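Local structure of glucosamine-6-phosphate deaminase (Bacillus subtilis, 2BKX) at residues G134-I139 with T156-T161; Q46-H51 with D86-H91. The protein belongs to the glucosamine-6-phosphate isomerase/6-phosphogluconolactonase family and has a Rossmann-like alpha/beta fold. One frame throughout, in Å; residues are numbered along the deposited sequence.

Contact 1 (G134-I139 with T156-T161). With F6R (fructose -6-phosphate), chain C.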
loop_
_atom_site.group_PDB
_atom_site.type_symbol
_atom_site.label_atom_id
_atom_site.label_comp_id
_atom_site.label_asym_id
_atom_site.label_seq_id
_atom_site.Cartn_x
_atom_site.Cartn_y
_atom_site.Cartn_z
ATOM N N GLY A 134 -5.820 -3.641 6.626
ATOM C CA GLY A 134 -7.133 -3.246 7.066
ATOM C C GLY A 134 -7.411 -3.756 8.458
ATOM O O GLY A 134 -6.780 -4.714 8.940
ATOM N N ARG A 135 -8.455 -3.204 9.058
ATOM C CA ARG A 135 -8.884 -3.669 10.349
ATOM C C ARG A 135 -9.256 -5.143 10.283
ATOM O O ARG A 135 -9.137 -5.863 11.285
ATOM C CB ARG A 135 -10.080 -2.838 10.869
ATOM C CG ARG A 135 -9.774 -1.395 11.121
ATOM C CD ARG A 135 -11.063 -0.616 11.440
ATOM N NE ARG A 135 -10.754 0.799 11.616
ATOM C CZ ARG A 135 -11.624 1.772 11.879
ATOM N NH1 ARG A 135 -11.178 3.014 12.002
ATOM N NH2 ARG A 135 -12.920 1.521 12.035
ATOM N N ASN A 136 -9.715 -5.588 9.108
ATOM C CA ASN A 136 -10.103 -6.949 8.834
ATOM C C ASN A 136 -9.025 -7.800 8.149
ATOM O O ASN A 136 -9.306 -8.878 7.632
ATOM C CB ASN A 136 -11.367 -6.981 7.949
ATOM C CG ASN A 136 -11.153 -6.350 6.592
ATOM O OD1 ASN A 136 -10.048 -5.900 6.274
ATOM N ND2 ASN A 136 -12.198 -6.325 5.777
ATOM N N GLY A 137 -7.795 -7.299 8.108
ATOM C CA GLY A 137 -6.719 -8.026 7.474
ATOM C C GLY A 137 -6.562 -7.845 5.981
ATOM O O GLY A 137 -5.678 -8.453 5.388
ATOM N N HIS A 138 -7.349 -6.952 5.366
ATOM C CA HIS A 138 -7.150 -6.742 3.942
ATOM C C HIS A 138 -5.770 -6.199 3.651
ATOM O O HIS A 138 -5.173 -5.504 4.458
ATOM C CB HIS A 138 -8.268 -5.926 3.272
ATOM C CG HIS A 138 -8.328 -4.460 3.573
ATOM N ND1 HIS A 138 -9.530 -3.846 3.813
ATOM C CD2 HIS A 138 -7.402 -3.482 3.607
ATOM C CE1 HIS A 138 -9.337 -2.549 3.993
ATOM N NE2 HIS A 138 -8.051 -2.300 3.861
ATOM N N ILE A 139 -5.290 -6.505 2.463
ATOM C CA ILE A 139 -4.081 -5.909 1.875
ATOM C C ILE A 139 -4.480 -5.420 0.491
ATOM O O ILE A 139 -5.261 -6.053 -0.193
ATOM C CB ILE A 139 -2.851 -6.838 1.879
ATOM C CG1 ILE A 139 -3.140 -8.157 1.187
ATOM C CG2 ILE A 139 -2.381 -7.058 3.316
ATOM C CD1 ILE A 139 -1.913 -9.068 0.976
ATOM N N THR A 156 -15.834 -4.857 -4.577
ATOM C CA THR A 156 -16.833 -4.150 -3.800
ATOM C C THR A 156 -16.279 -4.078 -2.382
ATOM O O THR A 156 -16.020 -5.096 -1.765
ATOM C CB THR A 156 -18.193 -4.888 -3.853
ATOM O OG1 THR A 156 -18.620 -4.940 -5.207
ATOM C CG2 THR A 156 -19.259 -4.219 -3.001
ATOM N N LEU A 157 -16.084 -2.874 -1.874
ATOM C CA LEU A 157 -15.518 -2.683 -0.570
ATOM C C LEU A 157 -16.436 -3.207 0.534
ATOM O O LEU A 157 -17.663 -3.038 0.518
ATOM C CB LEU A 157 -15.226 -1.212 -0.311
ATOM C CG LEU A 157 -14.256 -0.574 -1.310
ATOM C CD1 LEU A 157 -14.115 0.897 -0.999
ATOM C CD2 LEU A 157 -12.890 -1.209 -1.262
ATOM N N ASN A 158 -15.831 -3.849 1.522
ATOM C CA ASN A 158 -16.617 -4.270 2.675
ATOM C C ASN A 158 -17.091 -3.059 3.454
ATOM O O ASN A 158 -16.443 -2.001 3.490
ATOM C CB ASN A 158 -15.782 -5.154 3.591
ATOM C CG ASN A 158 -15.609 -6.577 3.072
ATOM O OD1 ASN A 158 -15.971 -6.938 1.937
ATOM N ND2 ASN A 158 -15.044 -7.403 3.935
ATOM N N GLU A 159 -18.194 -3.205 4.169
ATOM C CA GLU A 159 -18.664 -2.096 4.990
ATOM C C GLU A 159 -17.638 -1.635 6.030
ATOM O O GLU A 159 -17.516 -0.443 6.299
ATOM C CB GLU A 159 -20.016 -2.424 5.637
ATOM C CG GLU A 159 -21.129 -2.746 4.586
ATOM C CD GLU A 159 -21.212 -1.811 3.344
ATOM O OE1 GLU A 159 -21.052 -0.569 3.417
ATOM O OE2 GLU A 159 -21.482 -2.338 2.239
ATOM N N GLN A 160 -16.864 -2.554 6.599
ATOM C CA GLN A 160 -15.837 -2.134 7.576
ATOM C C GLN A 160 -14.805 -1.189 6.965
ATOM O O GLN A 160 -14.305 -0.296 7.626
ATOM C CB GLN A 160 -15.137 -3.334 8.169
ATOM C CG GLN A 160 -14.330 -3.021 9.355
ATOM C CD GLN A 160 -13.413 -4.135 9.690
ATOM O OE1 GLN A 160 -13.610 -4.848 10.669
ATOM N NE2 GLN A 160 -12.426 -4.325 8.859
ATOM N N THR A 161 -14.473 -1.407 5.695
ATOM C CA THR A 161 -13.532 -0.560 4.981
ATOM C C THR A 161 -14.111 0.820 4.733
ATOM O O THR A 161 -13.455 1.836 4.961
ATOM C CB THR A 161 -13.156 -1.226 3.683
ATOM O OG1 THR A 161 -12.564 -2.480 4.016
ATOM C CG2 THR A 161 -12.178 -0.373 2.886
HETATM C C1 F6R C . -3.404 1.311 0.837
HETATM C C2 F6R C . -4.326 0.109 0.890
HETATM C C3 F6R C . -5.168 -0.315 2.101
HETATM C C4 F6R C . -4.734 0.349 3.422
HETATM C C5 F6R C . -5.550 -0.096 4.625
HETATM C C6 F6R C . -5.118 0.627 5.896
HETATM O O1 F6R C . -3.075 1.680 -0.517
HETATM O O2 F6R C . -4.353 -0.593 -0.097
HETATM O O3 F6R C . -5.005 -1.709 2.294
HETATM O O4 F6R C . -3.362 0.040 3.645
HETATM O O5 F6R C . -6.946 0.070 4.410
HETATM O O6 F6R C . -5.437 2.020 5.757
HETATM P P F6R C . -4.878 3.055 6.835
HETATM O O1P F6R C . -3.390 3.130 6.628
HETATM O O2P F6R C . -5.207 2.470 8.182
HETATM O O3P F6R C . -5.549 4.362 6.562
HETATM O O HOH W 1 -14.815 -7.211 6.804
#
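N158 meets N136 through a shared water. The two amide planes stand 81° apart, and the ND2 atoms of N136 and N158 lie 3.6 Å from each other. Water 1 accepts from both, at 2.9 Å from N136 ND2 and 2.9 Å from N158 ND2. N136 ND2 also donates to E143 OE1, so its amide nitrogen serves two acceptors. The other end of the same amide turns back on its own loop. N136 CG stands between the backbone N and the carbonyl carbon (chi1 63°). N136 OD1 accepts from H138 N at 3.0 Å, the donor sitting above the carbonyl plane. This is an Asx turn; it overlaps the end of the type I beta turn G134 to G137. The loop follows strand 128-131 of the Rossmann-like sheet and carries H138 into the fructose-6-phosphate pocket. Next comes Q160, at the start of helix 159-165. Its chain runs extended beyond CG and slides past N136 in the opposite direction. Q160 NE2 comes 3.0 Å from N136 CB and 3.4 Å from R135 CB. It also lies close to N136 N, but both are donors and no bond forms. T161 closes the segment against the H138 ring. T161 OG1 lies in the ring plane at its edge, 3.2 Å from H138 CE1, and is hydrogen-bonded to E143 OE2. E143 OE1 takes H138 ND1, which helps fix the ring's rotation. At the other ring nitrogen, H138 NE2 is hydrogen-bonded to F6R O5 at 2.7 Å, nearly straight (168°). G134 CA rests on one face of the ring, offset toward the rim.

Contact 2 (Q46-H51 with D86-H91)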
loop_
_atom_site.group_PDB
_atom_site.type_symbol
_atom_site.label_atom_id
_atom_site.label_comp_id
_atom_site.label_asym_id
_atom_site.label_seq_id
_atom_site.Cartn_x
_atom_site.Cartn_y
_atom_site.Cartn_z
ATOM N N GLN A 46 9.138 11.471 5.707
ATOM C CA GLN A 46 10.536 11.234 5.937
ATOM C C GLN A 46 11.330 10.992 4.670
ATOM O O GLN A 46 12.478 11.382 4.610
ATOM C CB GLN A 46 10.801 10.170 7.017
ATOM C CG GLN A 46 10.159 10.491 8.321
ATOM C CD GLN A 46 10.647 11.852 8.837
ATOM O OE1 GLN A 46 11.863 12.041 9.017
ATOM N NE2 GLN A 46 9.738 12.827 8.949
ATOM N N LEU A 47 10.749 10.328 3.669
ATOM C CA LEU A 47 11.398 10.223 2.341
ATOM C C LEU A 47 11.709 11.550 1.707
ATOM O O LEU A 47 12.804 11.745 1.164
ATOM C CB LEU A 47 10.540 9.430 1.335
ATOM C CG LEU A 47 10.692 7.954 1.552
ATOM C CD1 LEU A 47 9.612 7.214 0.817
ATOM C CD2 LEU A 47 12.105 7.429 1.102
ATOM N N ILE A 48 10.760 12.470 1.800
ATOM C CA ILE A 48 10.951 13.818 1.305
ATOM C C ILE A 48 12.054 14.511 2.101
ATOM O O ILE A 48 12.880 15.213 1.530
ATOM C CB ILE A 48 9.639 14.615 1.320
ATOM C CG1 ILE A 48 8.662 14.002 0.328
ATOM C CG2 ILE A 48 9.891 16.087 0.979
ATOM C CD1 ILE A 48 7.248 14.475 0.585
ATOM N N ARG A 49 12.097 14.306 3.407
ATOM C CA ARG A 49 13.177 14.872 4.185
ATOM C C ARG A 49 14.520 14.373 3.707
ATOM O O ARG A 49 15.456 15.168 3.615
ATOM C CB ARG A 49 12.957 14.498 5.631
ATOM C CG ARG A 49 12.138 15.503 6.361
ATOM C CD ARG A 49 13.038 16.622 6.925
ATOM N NE ARG A 49 12.274 17.444 7.843
ATOM C CZ ARG A 49 11.568 18.515 7.502
ATOM N NH1 ARG A 49 11.536 18.945 6.239
ATOM N NH2 ARG A 49 10.888 19.165 8.435
ATOM N N LEU A 50 14.642 13.067 3.461
ATOM C CA LEU A 50 15.917 12.484 3.013
ATOM C C LEU A 50 16.344 13.059 1.661
ATOM O O LEU A 50 17.538 13.179 1.345
ATOM C CB LEU A 50 15.831 10.962 2.947
ATOM C CG LEU A 50 15.623 10.222 4.255
ATOM C CD1 LEU A 50 15.554 8.745 3.978
ATOM C CD2 LEU A 50 16.677 10.580 5.283
ATOM N N HIS A 51 15.359 13.441 0.866
ATOM C CA HIS A 51 15.615 14.141 -0.401
ATOM C C HIS A 51 16.468 15.389 -0.138
ATOM O O HIS A 51 17.394 15.705 -0.927
ATOM C CB HIS A 51 14.229 14.481 -1.035
ATOM C CG HIS A 51 14.272 15.046 -2.423
ATOM N ND1 HIS A 51 15.017 14.502 -3.448
ATOM C CD2 HIS A 51 13.590 16.086 -2.964
ATOM C CE1 HIS A 51 14.799 15.198 -4.551
ATOM N NE2 HIS A 51 13.949 16.165 -4.281
ATOM N N ASP A 86 -0.035 14.776 -3.909
ATOM C CA ASP A 86 0.060 15.747 -2.791
ATOM C C ASP A 86 1.114 15.327 -1.751
ATOM O O ASP A 86 1.918 16.155 -1.298
ATOM C CB ASP A 86 -1.308 15.863 -2.099
ATOM C CG ASP A 86 -1.298 16.812 -0.917
ATOM O OD1 ASP A 86 -1.112 18.002 -1.155
ATOM O OD2 ASP A 86 -1.489 16.355 0.238
ATOM N N ARG A 87 1.131 14.055 -1.373
ATOM C CA ARG A 87 2.003 13.620 -0.284
ATOM C C ARG A 87 3.439 13.341 -0.760
ATOM O O ARG A 87 4.356 13.265 0.041
ATOM C CB ARG A 87 1.509 12.312 0.317
ATOM C CG ARG A 87 0.470 12.388 1.420
ATOM C CD ARG A 87 -0.821 12.980 1.028
ATOM N NE ARG A 87 -1.849 12.708 2.044
ATOM C CZ ARG A 87 -3.152 12.962 1.895
ATOM N NH1 ARG A 87 -4.000 12.655 2.868
ATOM N NH2 ARG A 87 -3.629 13.500 0.770
ATOM N N PHE A 88 3.620 13.067 -2.049
ATOM C CA PHE A 88 4.871 12.495 -2.515
ATOM C C PHE A 88 5.374 13.059 -3.826
ATOM O O PHE A 88 6.430 13.706 -3.840
ATOM C CB PHE A 88 4.768 10.975 -2.553
ATOM C CG PHE A 88 6.092 10.250 -2.680
ATOM C CD1 PHE A 88 7.211 10.628 -1.955
ATOM C CD2 PHE A 88 6.194 9.181 -3.515
ATOM C CE1 PHE A 88 8.393 9.905 -2.058
ATOM C CE2 PHE A 88 7.368 8.438 -3.629
ATOM C CZ PHE A 88 8.479 8.823 -2.883
ATOM N N PHE A 89 4.638 12.854 -4.915
ATOM C CA PHE A 89 5.222 13.142 -6.214
ATOM C C PHE A 89 5.564 14.601 -6.376
ATOM O O PHE A 89 6.602 14.924 -6.988
ATOM C CB PHE A 89 4.302 12.745 -7.357
ATOM C CG PHE A 89 3.832 11.301 -7.336
ATOM C CD1 PHE A 89 4.556 10.276 -6.712
ATOM C CD2 PHE A 89 2.663 10.955 -8.016
ATOM C CE1 PHE A 89 4.088 8.954 -6.746
ATOM C CE2 PHE A 89 2.206 9.632 -8.043
ATOM C CZ PHE A 89 2.920 8.659 -7.402
ATOM N N GLN A 90 4.759 15.496 -5.822
ATOM C CA GLN A 90 5.043 16.944 -6.025
ATOM C C GLN A 90 6.337 17.427 -5.366
ATOM O O GLN A 90 6.794 18.529 -5.641
ATOM C CB GLN A 90 3.885 17.814 -5.549
ATOM C CG GLN A 90 3.727 17.955 -4.022
ATOM C CD GLN A 90 2.712 19.015 -3.589
ATOM O OE1 GLN A 90 1.919 18.815 -2.622
ATOM N NE2 GLN A 90 2.743 20.152 -4.267
ATOM N N HIS A 91 6.892 16.617 -4.475
ATOM C CA HIS A 91 7.983 16.995 -3.608
ATOM C C HIS A 91 9.300 16.336 -3.979
ATOM O O HIS A 91 10.305 16.600 -3.318
ATOM C CB HIS A 91 7.625 16.613 -2.149
ATOM C CG HIS A 91 6.446 17.332 -1.608
ATOM N ND1 HIS A 91 6.395 18.703 -1.496
ATOM C CD2 HIS A 91 5.268 16.869 -1.113
ATOM C CE1 HIS A 91 5.224 19.056 -0.991
ATOM N NE2 HIS A 91 4.522 17.962 -0.746
#
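I48 and H91 cross obliquely where helix 41-53 packs on helix 80-89 and the residues that follow it. Both helices belong to the Rossmann-like alpha/beta fold, in which strand 62-69 lies between them in sequence. I48 CG1 is anti to the carbonyl carbon (chi1 -66°). Beyond it, I48 CD1 lies 3.5 Å from H91 CB and 3.2 Å from the carbonyl O of R87. The same methyl group also touches H91 CG and CD2 of the imidazole. One face of that imidazole has Q90 CG over its centre.

F88 lies on the more buried part of the contact. Its CG is anti to the backbone N (chi1 -165°), and its ring meets both L47 and I48. L47 CB and CD1 approach F88 CE1, with L47 CB 4.0 Å away. I48 CG1 instead lies at the ring edge, near its plane, 4.3 Å from F88 CD1. L47 also touches A17 and T20 of helix 9-26, and F88 meets the ring of Y44.

No hydrogen bond joins the two segments. H51 uses ND1 to bond L56 O. The carbon on the other side of its ring, H51 CD2, lies 3.3 Å from H91 O.

In the fold
Both segments of contact 2 (46-51 with 86-91) come earlier in the chain than those of contact 1 (134-139 with 156-161). The two contacts lie on opposite sides of the chain's centre. Their centres are 28 Å apart and their nearest atoms about 15 Å, so they do not meet. The mixed sheet joins them: strand 31-34, just before helix 41-53, pairs in parallel with strand 128-131, which leads into the loop of contact 1. Contact 1 reaches the ligand pocket directly through H138. Contact 2 packs two helices farther out, although the side chain of R87 comes within about 9 Å of the fructose-6-phosphate.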